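Local coordinates for protein hypothetical aldose 1-epimerase (Klebsiella pneumoniae subsp. pneumoniae MGH 78578, PDB 3TY1) that probably binds carbohydrate and has a galactose mutarotase-like beta-supersandwich fold, its proposed aldose 1-epimerase activity remaining putative, at residues A[117-123]-A[133-139]; A[155-159]-A[182-186]; A[171-175]-A[203-207]; A[194-200]-A[337-343]; A[248-252]-A[310-314]. All coordinates share one frame. Numbering follows the deposited sequence.

From the N terminus, contact 1 comes first, closing a short loop in which the end of segment 117-123 meets the turn after strand 131-133. Contact 2 follows in series, its centre about 32 Å from that of contact 1, within the large antiparallel sheet at the tips of adjacent strands 159-169 and 173-183. Contact 3 (171-175 with 203-207) crosses both contact 2 and contact 4 along the chain and links that sheet to strand 204-214 of the mixed sheet. Contact 4 spans the longest loop, pairing strands 189-198 and 342-352, and contact 5 is nested inside it, about 36 Å away between centres. Contacts 1, 3 and 4 touch one another, whereas contacts 2 and 5 lie apart.

Contact 1: A[117-123]-A[133-139]; sequences CGYEWTG and YTLHGKA. With SO4 (sulfate ion), chain L.
Trp121 lays its indole between Tyr133 and Gly137: the Tyr133 ring edge meets one face (T-shaped, centroids 5.2 Å apart, planes at 83°), and Gly137 CA sits 3.9 Å from the five-membered ring centroid over the opposite face. The p rotamer of Trp121 lets Trp121 NE1 donate to Thr134 O (2.8 Å). Segment 117-123 leaves strand 114-119 with a cis peptide before Tyr119. The other segment makes a type II beta turn from Thr134 to Gly137, phi being positive at His136 (phi/psi 66/24) and Gly137 (69/-160); CA-CA distances are 4.8 Å for Gly118-Gly137 and 4.1 Å for Thr122-His136. Ala139 N donates to Gly118 O (2.9 Å) and His136 N to Gly123 O (3.0 Å). A Gly137 side chain would clash with Gly118 O and Trp121 O. Cys117 SG lies 3.8 Å from the His136 ring centroid, over its face. With the backbone bonds, this holds the ring where His136 NE2 (2.6 Å to O3) and His211 share a sulfate, probably from the crystallisation liquor, that may mark a pocket, consistent with the carbohydrate site of mutarotase relatives.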
# COMPACT_ATOMS: atom_id res chain seq x y z
N CYS A 117 -17.45 10.47 1.66
CA CYS A 117 -17.40 9.53 0.55
C CYS A 117 -17.36 10.40 -0.71
O CYS A 117 -18.40 10.82 -1.21
CB CYS A 117 -18.62 8.64 0.57
SG CYS A 117 -18.71 7.62 2.06
N GLY A 118 -16.15 10.72 -1.14
CA GLY A 118 -15.91 11.69 -2.21
C GLY A 118 -14.41 11.98 -2.25
O GLY A 118 -13.66 11.20 -1.71
N TYR A 119 -13.93 13.07 -2.87
CA TYR A 119 -14.76 14.03 -3.64
C TYR A 119 -14.65 13.84 -5.14
O TYR A 119 -15.53 14.24 -5.89
CB TYR A 119 -14.38 15.47 -3.28
CG TYR A 119 -14.82 15.86 -1.90
CD1 TYR A 119 -14.08 15.48 -0.77
CD2 TYR A 119 -15.98 16.63 -1.69
CE1 TYR A 119 -14.48 15.84 0.50
CE2 TYR A 119 -16.38 17.01 -0.40
CZ TYR A 119 -15.63 16.59 0.70
OH TYR A 119 -16.00 16.94 1.97
N GLU A 120 -13.57 13.22 -5.60
CA GLU A 120 -13.37 13.00 -7.05
C GLU A 120 -14.49 12.09 -7.61
O GLU A 120 -14.96 12.28 -8.75
CB GLU A 120 -11.97 12.45 -7.31
CG GLU A 120 -11.51 12.61 -8.74
CD GLU A 120 -10.19 11.93 -9.06
OE1 GLU A 120 -9.30 11.87 -8.19
OE2 GLU A 120 -10.03 11.50 -10.23
N TRP A 121 -14.92 11.11 -6.82
CA TRP A 121 -16.11 10.31 -7.11
C TRP A 121 -16.63 9.70 -5.82
O TRP A 121 -15.97 9.80 -4.78
CB TRP A 121 -15.87 9.21 -8.17
CG TRP A 121 -15.06 8.11 -7.70
CD1 TRP A 121 -15.51 6.95 -7.13
CD2 TRP A 121 -13.65 8.06 -7.66
NE1 TRP A 121 -14.46 6.18 -6.77
CE2 TRP A 121 -13.30 6.83 -7.05
CE3 TRP A 121 -12.63 8.92 -8.07
CZ2 TRP A 121 -11.96 6.45 -6.84
CZ3 TRP A 121 -11.31 8.55 -7.87
CH2 TRP A 121 -10.99 7.31 -7.25
N THR A 122 -17.78 9.04 -5.90
CA THR A 122 -18.40 8.40 -4.76
C THR A 122 -19.25 7.21 -5.21
O THR A 122 -19.37 6.91 -6.38
CB THR A 122 -19.30 9.41 -3.98
OG1 THR A 122 -19.51 8.93 -2.67
CG2 THR A 122 -20.67 9.66 -4.72
N GLY A 123 -19.81 6.50 -4.23
CA GLY A 123 -20.79 5.48 -4.51
C GLY A 123 -20.24 4.08 -4.69
O GLY A 123 -19.02 3.85 -4.61
N TYR A 133 -13.49 2.36 -10.39
CA TYR A 133 -13.92 3.40 -9.48
C TYR A 133 -14.27 2.69 -8.21
O TYR A 133 -15.25 1.98 -8.17
CB TYR A 133 -15.15 4.12 -10.04
CG TYR A 133 -14.81 5.02 -11.19
CD1 TYR A 133 -14.39 6.31 -10.97
CD2 TYR A 133 -14.92 4.56 -12.51
CE1 TYR A 133 -14.07 7.16 -12.02
CE2 TYR A 133 -14.62 5.39 -13.58
CZ TYR A 133 -14.19 6.68 -13.33
OH TYR A 133 -13.89 7.50 -14.37
N THR A 134 -13.46 2.89 -7.18
CA THR A 134 -13.57 2.15 -5.94
C THR A 134 -14.63 2.75 -5.02
O THR A 134 -14.95 3.93 -5.10
CB THR A 134 -12.21 2.06 -5.27
OG1 THR A 134 -11.71 3.39 -5.05
CG2 THR A 134 -11.23 1.27 -6.18
N LEU A 135 -15.16 1.90 -4.14
CA LEU A 135 -16.24 2.25 -3.24
C LEU A 135 -16.00 3.55 -2.46
O LEU A 135 -15.08 3.64 -1.62
CB LEU A 135 -16.49 1.12 -2.22
CG LEU A 135 -17.58 1.35 -1.16
CD1 LEU A 135 -18.96 1.60 -1.79
CD2 LEU A 135 -17.68 0.12 -0.24
N HIS A 136 -16.84 4.53 -2.72
CA HIS A 136 -16.88 5.78 -1.93
C HIS A 136 -15.68 6.69 -2.02
O HIS A 136 -15.46 7.51 -1.14
CB HIS A 136 -17.26 5.50 -0.44
CG HIS A 136 -18.68 5.06 -0.29
ND1 HIS A 136 -19.69 5.58 -1.06
CD2 HIS A 136 -19.27 4.19 0.58
CE1 HIS A 136 -20.84 5.04 -0.70
NE2 HIS A 136 -20.62 4.20 0.29
N GLY A 137 -14.94 6.58 -3.11
CA GLY A 137 -13.87 7.52 -3.38
C GLY A 137 -12.68 7.41 -2.44
O GLY A 137 -12.45 6.36 -1.76
N LYS A 138 -11.91 8.49 -2.41
CA LYS A 138 -10.60 8.48 -1.73
C LYS A 138 -10.42 9.36 -0.52
O LYS A 138 -9.45 9.12 0.22
CB LYS A 138 -9.47 8.77 -2.75
CG LYS A 138 -9.23 7.59 -3.72
CD LYS A 138 -7.95 7.76 -4.54
CE LYS A 138 -6.66 7.39 -3.75
NZ LYS A 138 -5.39 7.75 -4.51
N ALA A 139 -11.31 10.33 -0.28
CA ALA A 139 -11.09 11.31 0.80
C ALA A 139 -10.93 10.62 2.13
O ALA A 139 -10.02 10.93 2.93
CB ALA A 139 -12.23 12.38 0.88
S SO4 L . -22.50 1.41 2.18
O1 SO4 L . -22.05 0.83 3.45
O2 SO4 L . -23.98 1.51 2.16
O3 SO4 L . -21.93 2.75 1.99
O4 SO4 L . -22.04 0.56 1.09
O HOH W 1 -12.52 10.21 -4.66

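Contact 2: A[155-159]-A[182-186]; sequences APYEI and RYVPG. With SO4 (sulfate ion), chain I.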
# COMPACT_ATOMS: atom_id res chain seq x y z
N ALA A 155 -14.52 33.32 26.24
CA ALA A 155 -15.77 32.57 26.28
C ALA A 155 -16.60 32.86 25.05
O ALA A 155 -16.70 34.02 24.65
CB ALA A 155 -16.53 32.89 27.53
N PRO A 156 -17.23 31.84 24.46
CA PRO A 156 -17.36 30.44 24.87
C PRO A 156 -16.26 29.49 24.40
O PRO A 156 -16.47 28.28 24.45
CB PRO A 156 -18.74 30.05 24.27
CG PRO A 156 -18.77 30.78 22.99
CD PRO A 156 -18.13 32.12 23.30
N TYR A 157 -15.08 30.00 24.00
CA TYR A 157 -13.93 29.10 23.72
C TYR A 157 -14.18 28.08 22.63
O TYR A 157 -13.83 26.91 22.74
CB TYR A 157 -13.43 28.41 25.01
CG TYR A 157 -13.04 29.40 26.09
CD1 TYR A 157 -11.87 30.15 25.98
CD2 TYR A 157 -13.84 29.60 27.22
CE1 TYR A 157 -11.50 31.04 26.99
CE2 TYR A 157 -13.48 30.48 28.21
CZ TYR A 157 -12.33 31.21 28.10
OH TYR A 157 -11.98 32.08 29.11
N GLU A 158 -14.79 28.55 21.54
CA GLU A 158 -15.04 27.72 20.39
C GLU A 158 -13.72 27.11 19.87
O GLU A 158 -12.75 27.79 19.71
CB GLU A 158 -15.71 28.52 19.27
CG GLU A 158 -16.15 27.66 18.10
CD GLU A 158 -16.71 28.48 16.91
OE1 GLU A 158 -16.36 29.64 16.75
OE2 GLU A 158 -17.43 27.91 16.09
N ILE A 159 -13.78 25.80 19.59
CA ILE A 159 -12.68 25.02 19.08
C ILE A 159 -12.97 24.76 17.61
O ILE A 159 -14.09 24.43 17.26
CB ILE A 159 -12.59 23.68 19.82
CG1 ILE A 159 -12.36 23.92 21.33
CG2 ILE A 159 -11.47 22.75 19.18
CD1 ILE A 159 -12.61 22.61 22.17
N ARG A 182 -16.32 22.45 14.05
CA ARG A 182 -16.41 23.50 15.06
C ARG A 182 -17.23 22.98 16.24
O ARG A 182 -18.30 22.38 16.06
CB ARG A 182 -17.08 24.73 14.50
CG ARG A 182 -16.45 25.24 13.25
CD ARG A 182 -17.04 26.62 12.89
NE ARG A 182 -16.56 27.03 11.58
CZ ARG A 182 -16.95 28.13 10.94
NH1 ARG A 182 -17.86 28.93 11.47
NH2 ARG A 182 -16.43 28.39 9.74
N TYR A 183 -16.72 23.20 17.44
CA TYR A 183 -17.40 22.73 18.64
C TYR A 183 -17.24 23.73 19.77
O TYR A 183 -16.13 24.14 20.06
CB TYR A 183 -16.84 21.35 19.05
CG TYR A 183 -17.48 20.88 20.34
CD1 TYR A 183 -18.85 20.59 20.38
CD2 TYR A 183 -16.75 20.71 21.49
CE1 TYR A 183 -19.48 20.21 21.56
CE2 TYR A 183 -17.39 20.33 22.69
CZ TYR A 183 -18.76 20.08 22.71
OH TYR A 183 -19.35 19.70 23.91
N VAL A 184 -18.36 24.14 20.38
CA VAL A 184 -18.35 24.99 21.55
C VAL A 184 -18.36 24.07 22.79
O VAL A 184 -19.28 23.27 22.99
CB VAL A 184 -19.54 25.97 21.59
CG1 VAL A 184 -19.51 26.79 22.90
CG2 VAL A 184 -19.53 26.88 20.40
N PRO A 185 -17.33 24.18 23.65
CA PRO A 185 -17.28 23.35 24.84
C PRO A 185 -18.56 23.35 25.64
O PRO A 185 -19.14 24.39 25.85
CB PRO A 185 -16.13 23.97 25.62
CG PRO A 185 -15.17 24.30 24.59
CD PRO A 185 -16.05 24.89 23.45
N GLY A 186 -19.02 22.17 26.05
CA GLY A 186 -20.30 22.06 26.78
C GLY A 186 -21.57 21.90 25.93
O GLY A 186 -22.63 21.54 26.45
S SO4 I . -16.79 32.68 10.92
O1 SO4 I . -17.83 32.29 11.86
O2 SO4 I . -17.23 33.87 10.20
O3 SO4 I . -15.58 33.03 11.65
O4 SO4 I . -16.57 31.66 9.91
O HOH W 2 -18.21 26.94 26.14
O HOH W 3 -18.88 29.40 14.58
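Ile159, Glu158 and Val184 give up the most surface here. Ile159 pairs with Tyr183 as an antiparallel hydrogen-bonded pair, Ile159 N to Tyr183 O and Tyr183 N to Ile159 O both measuring 2.9 Å, with the two side chains on the same face of the sheet. On that face Ile159 CD1 reaches Pro185 CG at 3.9 Å, and Phe33, Ile35 and Ile53 continue the apolar packing around Ile159. Glu158 stands where the backbones come nearest, its CA 4.4 Å from that of Val184. Its extended side chain runs past Val184, CG to CG2 at 4.2 Å, and brings OE2 within 3.5 Å of Arg182 CD. The charged ends have their main partners outside, Glu158 in Arg160 and Arg182 in Glu180, but a water 2.6 Å from Glu158 OE2 also accepts a weak bond from Arg182 NH1 (3.3 Å), and Arg182 bonds weakly to a sulfate. Val184 CG1 meets Pro156 CB at 3.6 Å, beyond the end of the strand. Pro156 follows a cis peptide, and a water bridges its O (2.8 Å) to Pro185 O (2.7 Å). Regular pairing thus begins at Ile159, where strands 159-169 and 173-183 meet as neighbours in the large antiparallel sheet of a beta-supersandwich.

Contact 3: A[171-175]-A[203-207]; sequences KKADL and PHDYQ. With SO4 (sulfate ion), chain J.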
# COMPACT_ATOMS: atom_id res chain seq x y z
N LYS A 171 -2.14 15.30 -14.57
CA LYS A 171 -2.99 15.03 -15.75
C LYS A 171 -4.43 14.70 -15.43
O LYS A 171 -5.21 14.51 -16.35
CB LYS A 171 -2.42 13.91 -16.64
CG LYS A 171 -1.09 14.24 -17.31
CD LYS A 171 -1.31 14.90 -18.65
CE LYS A 171 -0.03 14.95 -19.44
NZ LYS A 171 -0.27 15.51 -20.77
N LYS A 172 -4.84 14.66 -14.17
CA LYS A 172 -6.18 14.15 -13.85
C LYS A 172 -7.05 15.11 -13.05
O LYS A 172 -8.18 15.41 -13.44
CB LYS A 172 -6.03 12.82 -13.11
CG LYS A 172 -5.46 11.66 -13.94
CD LYS A 172 -6.33 11.36 -15.15
CE LYS A 172 -5.96 10.04 -15.81
NZ LYS A 172 -6.81 9.89 -17.01
N ALA A 173 -6.51 15.58 -11.94
CA ALA A 173 -7.28 16.40 -11.00
C ALA A 173 -6.41 17.11 -9.97
O ALA A 173 -5.28 16.71 -9.71
CB ALA A 173 -8.30 15.52 -10.29
N ASP A 174 -6.92 18.21 -9.44
CA ASP A 174 -6.33 18.84 -8.25
C ASP A 174 -7.47 19.39 -7.42
O ASP A 174 -7.74 20.61 -7.37
CB ASP A 174 -5.24 19.88 -8.57
CG ASP A 174 -4.35 20.20 -7.33
OD1 ASP A 174 -4.55 19.56 -6.25
OD2 ASP A 174 -3.43 21.05 -7.43
N LEU A 175 -8.20 18.46 -6.83
CA LEU A 175 -9.28 18.76 -5.93
C LEU A 175 -8.74 18.68 -4.52
O LEU A 175 -8.01 17.72 -4.18
CB LEU A 175 -10.41 17.76 -6.13
CG LEU A 175 -11.25 17.82 -7.41
CD1 LEU A 175 -12.26 16.72 -7.30
CD2 LEU A 175 -11.91 19.19 -7.63
N PRO A 203 -12.37 22.54 -15.61
CA PRO A 203 -13.47 22.10 -14.77
C PRO A 203 -13.30 20.63 -14.46
O PRO A 203 -12.83 19.89 -15.32
CB PRO A 203 -14.70 22.29 -15.65
CG PRO A 203 -14.16 22.37 -17.08
CD PRO A 203 -12.86 23.06 -16.91
N HIS A 204 -13.66 20.22 -13.24
CA HIS A 204 -13.61 18.82 -12.87
C HIS A 204 -14.90 18.40 -12.18
O HIS A 204 -15.53 19.17 -11.43
CB HIS A 204 -12.38 18.52 -12.00
CG HIS A 204 -12.01 17.08 -12.02
ND1 HIS A 204 -12.72 16.12 -11.33
CD2 HIS A 204 -11.06 16.42 -12.71
CE1 HIS A 204 -12.21 14.93 -11.58
NE2 HIS A 204 -11.20 15.08 -12.43
N ASP A 205 -15.31 17.17 -12.46
CA ASP A 205 -16.43 16.54 -11.76
C ASP A 205 -16.14 16.35 -10.27
O ASP A 205 -14.99 16.24 -9.88
CB ASP A 205 -16.73 15.14 -12.33
CG ASP A 205 -17.37 15.17 -13.70
OD1 ASP A 205 -17.74 16.25 -14.22
OD2 ASP A 205 -17.51 14.06 -14.24
N TYR A 206 -17.19 16.38 -9.45
CA TYR A 206 -17.06 15.98 -8.06
C TYR A 206 -18.38 15.40 -7.61
O TYR A 206 -19.42 15.66 -8.22
CB TYR A 206 -16.63 17.15 -7.16
CG TYR A 206 -17.70 18.19 -6.85
CD1 TYR A 206 -17.91 19.29 -7.70
CD2 TYR A 206 -18.48 18.08 -5.72
CE1 TYR A 206 -18.89 20.25 -7.39
CE2 TYR A 206 -19.44 19.01 -5.41
CZ TYR A 206 -19.65 20.08 -6.23
OH TYR A 206 -20.63 20.95 -5.85
N GLN A 207 -18.29 14.55 -6.60
CA GLN A 207 -19.42 13.97 -5.90
C GLN A 207 -19.09 13.86 -4.41
O GLN A 207 -17.94 13.62 -4.07
CB GLN A 207 -19.73 12.57 -6.38
CG GLN A 207 -20.01 12.39 -7.85
CD GLN A 207 -20.13 10.93 -8.18
OE1 GLN A 207 -19.12 10.26 -8.41
NE2 GLN A 207 -21.38 10.41 -8.17
S SO4 J . -10.65 10.46 -15.32
O1 SO4 J . -11.47 9.75 -14.33
O2 SO4 J . -11.49 10.84 -16.46
O3 SO4 J . -10.03 11.64 -14.75
O4 SO4 J . -9.55 9.61 -15.79
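A single histidine ring, set between two strands of different sheets, meets all three residues of segment 171-175 that take part. His204 inserts its imidazole between the backbones: Ala173 CB lies over one face, 4.0 Å from the ring centroid in a CH-pi contact, and Lys172 O approaches the ring edge, 3.1 Å from His204 CD2. The ring is held from its own side, since His204 ND1 donates to Asp205 O at 2.7 Å. Next to the ring, Leu175 CD1 lies 3.8 Å from Asp205 O and makes a looser apolar contact with Tyr206 CB at 4.4 Å. Lys172 and Ala173 together face Thr169 in a classic beta bulge at the start of strand 173-183. The CA-to-CB bond of Lys172 points away from segment 203-207, and Lys172 NZ donates to a sulfate O4 at 3.0 Å. The axes of the short strand segments 173-175 and 204-207 approach to 8.6 Å and cross at -48°. Strand 189-198 adjoins both, with Asn198 touching Leu175 and His204, while His204 and Tyr206 pair through their backbones with strand 335-337.

Contact 4: A[194-200]-A[337-343]; sequences DVLTNHA and LQPGASA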
# COMPACT_ATOMS: atom_id res chain seq x y z
N ASP A 194 -16.94 22.46 5.56
CA ASP A 194 -15.93 22.02 4.64
C ASP A 194 -15.98 22.90 3.39
O ASP A 194 -17.06 23.37 3.00
CB ASP A 194 -16.11 20.53 4.22
CG ASP A 194 -16.15 19.57 5.40
OD1 ASP A 194 -15.59 19.88 6.50
OD2 ASP A 194 -16.78 18.50 5.22
N VAL A 195 -14.82 23.08 2.75
CA VAL A 195 -14.72 23.81 1.50
C VAL A 195 -13.89 23.00 0.50
O VAL A 195 -12.70 22.78 0.70
CB VAL A 195 -14.08 25.22 1.67
CG1 VAL A 195 -14.09 25.97 0.31
CG2 VAL A 195 -14.79 26.06 2.75
N LEU A 196 -14.53 22.52 -0.56
CA LEU A 196 -13.86 21.82 -1.65
C LEU A 196 -13.43 22.90 -2.64
O LEU A 196 -14.26 23.77 -3.00
CB LEU A 196 -14.84 20.88 -2.35
CG LEU A 196 -14.39 20.20 -3.65
CD1 LEU A 196 -13.30 19.20 -3.40
CD2 LEU A 196 -15.57 19.56 -4.31
N THR A 197 -12.18 22.86 -3.06
CA THR A 197 -11.67 23.78 -4.08
C THR A 197 -11.02 23.03 -5.22
O THR A 197 -10.24 22.08 -5.02
CB THR A 197 -10.69 24.81 -3.50
OG1 THR A 197 -11.34 25.53 -2.46
CG2 THR A 197 -10.24 25.81 -4.54
N ASN A 198 -11.35 23.46 -6.44
CA ASN A 198 -10.71 22.92 -7.64
C ASN A 198 -9.52 23.81 -7.94
O ASN A 198 -9.67 24.94 -8.40
CB ASN A 198 -11.69 22.89 -8.81
CG ASN A 198 -11.04 22.41 -10.08
OD1 ASN A 198 -9.92 21.92 -10.07
ND2 ASN A 198 -11.77 22.49 -11.17
N HIS A 199 -8.32 23.30 -7.64
CA HIS A 199 -7.08 24.06 -7.87
C HIS A 199 -6.55 23.93 -9.29
O HIS A 199 -5.53 24.52 -9.61
CB HIS A 199 -5.99 23.63 -6.88
CG HIS A 199 -6.26 24.03 -5.46
ND1 HIS A 199 -5.53 25.01 -4.82
CD2 HIS A 199 -7.13 23.56 -4.54
CE1 HIS A 199 -5.97 25.16 -3.58
NE2 HIS A 199 -6.94 24.29 -3.39
N ALA A 200 -7.24 23.16 -10.14
CA ALA A 200 -6.79 22.94 -11.51
C ALA A 200 -7.26 24.08 -12.41
O ALA A 200 -8.04 24.92 -11.99
CB ALA A 200 -7.34 21.62 -12.01
N LEU A 337 -17.07 21.52 -10.89
CA LEU A 337 -16.49 22.67 -10.20
C LEU A 337 -15.56 23.35 -11.18
O LEU A 337 -14.65 22.72 -11.74
CB LEU A 337 -15.77 22.21 -8.92
CG LEU A 337 -15.56 23.16 -7.73
CD1 LEU A 337 -16.80 23.97 -7.33
CD2 LEU A 337 -14.99 22.35 -6.52
N GLN A 338 -15.81 24.63 -11.43
CA GLN A 338 -15.03 25.40 -12.40
C GLN A 338 -13.61 25.66 -11.91
O GLN A 338 -13.36 25.55 -10.71
CB GLN A 338 -15.76 26.73 -12.69
CG GLN A 338 -17.13 26.53 -13.38
CD GLN A 338 -17.01 25.72 -14.66
OE1 GLN A 338 -17.67 24.69 -14.81
NE2 GLN A 338 -16.12 26.13 -15.53
N PRO A 339 -12.66 25.97 -12.83
CA PRO A 339 -11.28 26.24 -12.42
C PRO A 339 -11.19 27.30 -11.33
O PRO A 339 -11.74 28.39 -11.50
CB PRO A 339 -10.63 26.77 -13.70
CG PRO A 339 -11.44 26.29 -14.79
CD PRO A 339 -12.84 26.17 -14.28
N GLY A 340 -10.54 26.98 -10.22
CA GLY A 340 -10.39 27.92 -9.12
C GLY A 340 -11.62 28.08 -8.23
O GLY A 340 -11.55 28.81 -7.26
N ALA A 341 -12.73 27.41 -8.53
CA ALA A 341 -13.96 27.63 -7.78
C ALA A 341 -14.01 26.70 -6.56
O ALA A 341 -13.28 25.70 -6.46
CB ALA A 341 -15.15 27.39 -8.66
N SER A 342 -14.89 27.07 -5.63
CA SER A 342 -15.10 26.37 -4.39
C SER A 342 -16.56 25.97 -4.20
O SER A 342 -17.45 26.62 -4.71
CB SER A 342 -14.65 27.26 -3.24
OG SER A 342 -13.25 27.36 -3.21
N ALA A 343 -16.78 24.87 -3.49
CA ALA A 343 -18.09 24.41 -3.09
C ALA A 343 -18.04 24.26 -1.57
O ALA A 343 -17.09 23.64 -1.06
CB ALA A 343 -18.38 23.08 -3.72
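This is antiparallel strand pairing inside the large sheet, where strand 189-198 lies beside the beginning of strand 342-352. Leu196 and Ala343 form a hydrogen-bonded pair, with Leu196 N to Ala343 O and Ala343 N to Leu196 O both 2.8 Å. Thr197 and Ser342 form the next, non-hydrogen-bonded pair, and their hydroxyls OG1 and OG instead hydrogen-bond to each other at 2.7 Å. Asn198 N then donates to Ala341 O at 3.0 Å. Ahead of this pairing, the second segment comes round through a type II beta turn from Gln338 to Ala341, where Gly340 takes a positive phi. Asn198 O accepts a weak bond from Gly340 N (2.9 Å), and Asn198 ND2 donates to Leu337 O (2.9 Å) just before the turn. Within its own segment, Asn198 OD1 accepts from Ala200 N at 3.0 Å in an Asx turn. Leu337 CD2 comes within 3.6 Å of Leu196 CD2, and Tyr206 packs against both leucines and Ala343. Sequence-distant strands paired in one broad antiparallel sheet, with apolar side chains turned to a second sheet, are typical of the beta-supersandwich fold.

Contact 5: A[248-252]-A[310-314]; sequences TYQGP and GYVTG
Thr248 leads into an extended loop, with no regular strand, that runs roughly opposite to strand 311-318: end-to-end directions of the touching parts differ by 157°. Tyr249 (phi/psi -100/144) aims its side chain at the strand in an m rotamer with chi2 of -86°, and although its CA stays 9.0 Å from that of Thr313, Tyr249 OH donates a hydrogen bond to Thr313 OG1 at 2.7 Å. Thr313 OG1 (chi1 t) is in turn hydrogen-bonded to Trp301 O, and Lys302 makes a cation-pi contact with the Tyr249 ring. Gln250 (-81/166) turns its backbone carbonyl to the strand, Gln250 O accepting from Tyr311 OH at 2.6 Å. Gly251 (-74/178) continues the extended path, its C 3.4 Å from Tyr311 CE1. Pro252, with an exo C-gamma pucker, covers one face of the Tyr311 ring: CG sits 3.8 Å from the ring centroid, 8° off the normal, a CH-pi contact. Tyr311 takes a t rotamer with chi2 of 64°, and its CA is 6.1 Å from that of Pro252. This is loop-on-strand packing: the alternate side chains of Tyr311 and Thr313, on one face of the strand, hold a non-regular connection through tyrosine hydroxyls and the proline-tyrosine contact, while Val312 points away. The strand lies between strands 204-214 and 297-304 of the mixed sheet; the loop connects strands 231-234 and 259-265, with Leu219 touching both tyrosines.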
# COMPACT_ATOMS: atom_id res chain seq x y z
N THR A 248 -39.62 3.58 10.40
CA THR A 248 -39.47 2.79 11.62
C THR A 248 -38.40 1.74 11.43
O THR A 248 -38.30 1.12 10.37
CB THR A 248 -40.82 2.15 12.02
OG1 THR A 248 -41.79 3.20 12.20
CG2 THR A 248 -40.72 1.37 13.33
N TYR A 249 -37.57 1.55 12.45
CA TYR A 249 -36.50 0.56 12.42
C TYR A 249 -36.88 -0.73 13.15
O TYR A 249 -37.56 -0.69 14.19
CB TYR A 249 -35.20 1.13 13.04
CG TYR A 249 -34.56 2.27 12.29
CD1 TYR A 249 -33.66 2.04 11.25
CD2 TYR A 249 -34.82 3.59 12.64
CE1 TYR A 249 -33.08 3.08 10.56
CE2 TYR A 249 -34.19 4.65 11.98
CZ TYR A 249 -33.33 4.39 10.93
OH TYR A 249 -32.72 5.43 10.27
N GLN A 250 -36.42 -1.85 12.61
CA GLN A 250 -36.49 -3.15 13.26
C GLN A 250 -35.33 -3.28 14.27
O GLN A 250 -34.38 -2.51 14.24
CB GLN A 250 -36.35 -4.28 12.23
CG GLN A 250 -37.46 -4.35 11.18
CD GLN A 250 -37.26 -5.46 10.14
OE1 GLN A 250 -36.54 -6.44 10.36
NE2 GLN A 250 -37.90 -5.31 9.00
N GLY A 251 -35.45 -4.28 15.15
CA GLY A 251 -34.38 -4.67 16.05
C GLY A 251 -33.33 -5.40 15.21
O GLY A 251 -33.53 -5.59 13.99
N PRO A 252 -32.21 -5.82 15.84
CA PRO A 252 -31.16 -6.56 15.11
C PRO A 252 -31.71 -7.84 14.50
O PRO A 252 -32.26 -8.66 15.22
CB PRO A 252 -30.13 -6.86 16.19
CG PRO A 252 -30.35 -5.79 17.24
CD PRO A 252 -31.81 -5.52 17.23
N GLY A 310 -23.42 -5.79 12.03
CA GLY A 310 -23.60 -4.35 11.81
C GLY A 310 -25.05 -3.99 12.05
O GLY A 310 -25.93 -4.44 11.31
N TYR A 311 -25.30 -3.32 13.17
CA TYR A 311 -26.65 -2.80 13.49
C TYR A 311 -26.48 -1.29 13.51
O TYR A 311 -26.00 -0.70 14.48
CB TYR A 311 -27.15 -3.35 14.83
CG TYR A 311 -28.58 -2.94 15.14
CD1 TYR A 311 -29.63 -3.37 14.33
CD2 TYR A 311 -28.86 -2.08 16.19
CE1 TYR A 311 -30.96 -3.01 14.60
CE2 TYR A 311 -30.21 -1.69 16.49
CZ TYR A 311 -31.25 -2.14 15.67
OH TYR A 311 -32.55 -1.77 15.90
N VAL A 312 -26.82 -0.67 12.38
CA VAL A 312 -26.50 0.72 12.17
C VAL A 312 -27.39 1.31 11.08
O VAL A 312 -27.90 0.59 10.20
CB VAL A 312 -24.97 0.84 11.77
CG1 VAL A 312 -24.65 -0.04 10.57
CG2 VAL A 312 -24.53 2.28 11.57
N THR A 313 -27.59 2.62 11.15
CA THR A 313 -28.27 3.33 10.10
C THR A 313 -27.43 4.50 9.64
O THR A 313 -26.74 5.17 10.43
CB THR A 313 -29.71 3.83 10.53
OG1 THR A 313 -30.39 4.41 9.39
CG2 THR A 313 -29.62 4.85 11.64
N GLY A 314 -27.47 4.73 8.34
CA GLY A 314 -26.79 5.88 7.73
C GLY A 314 -27.80 6.91 7.35
O GLY A 314 -28.82 6.56 6.70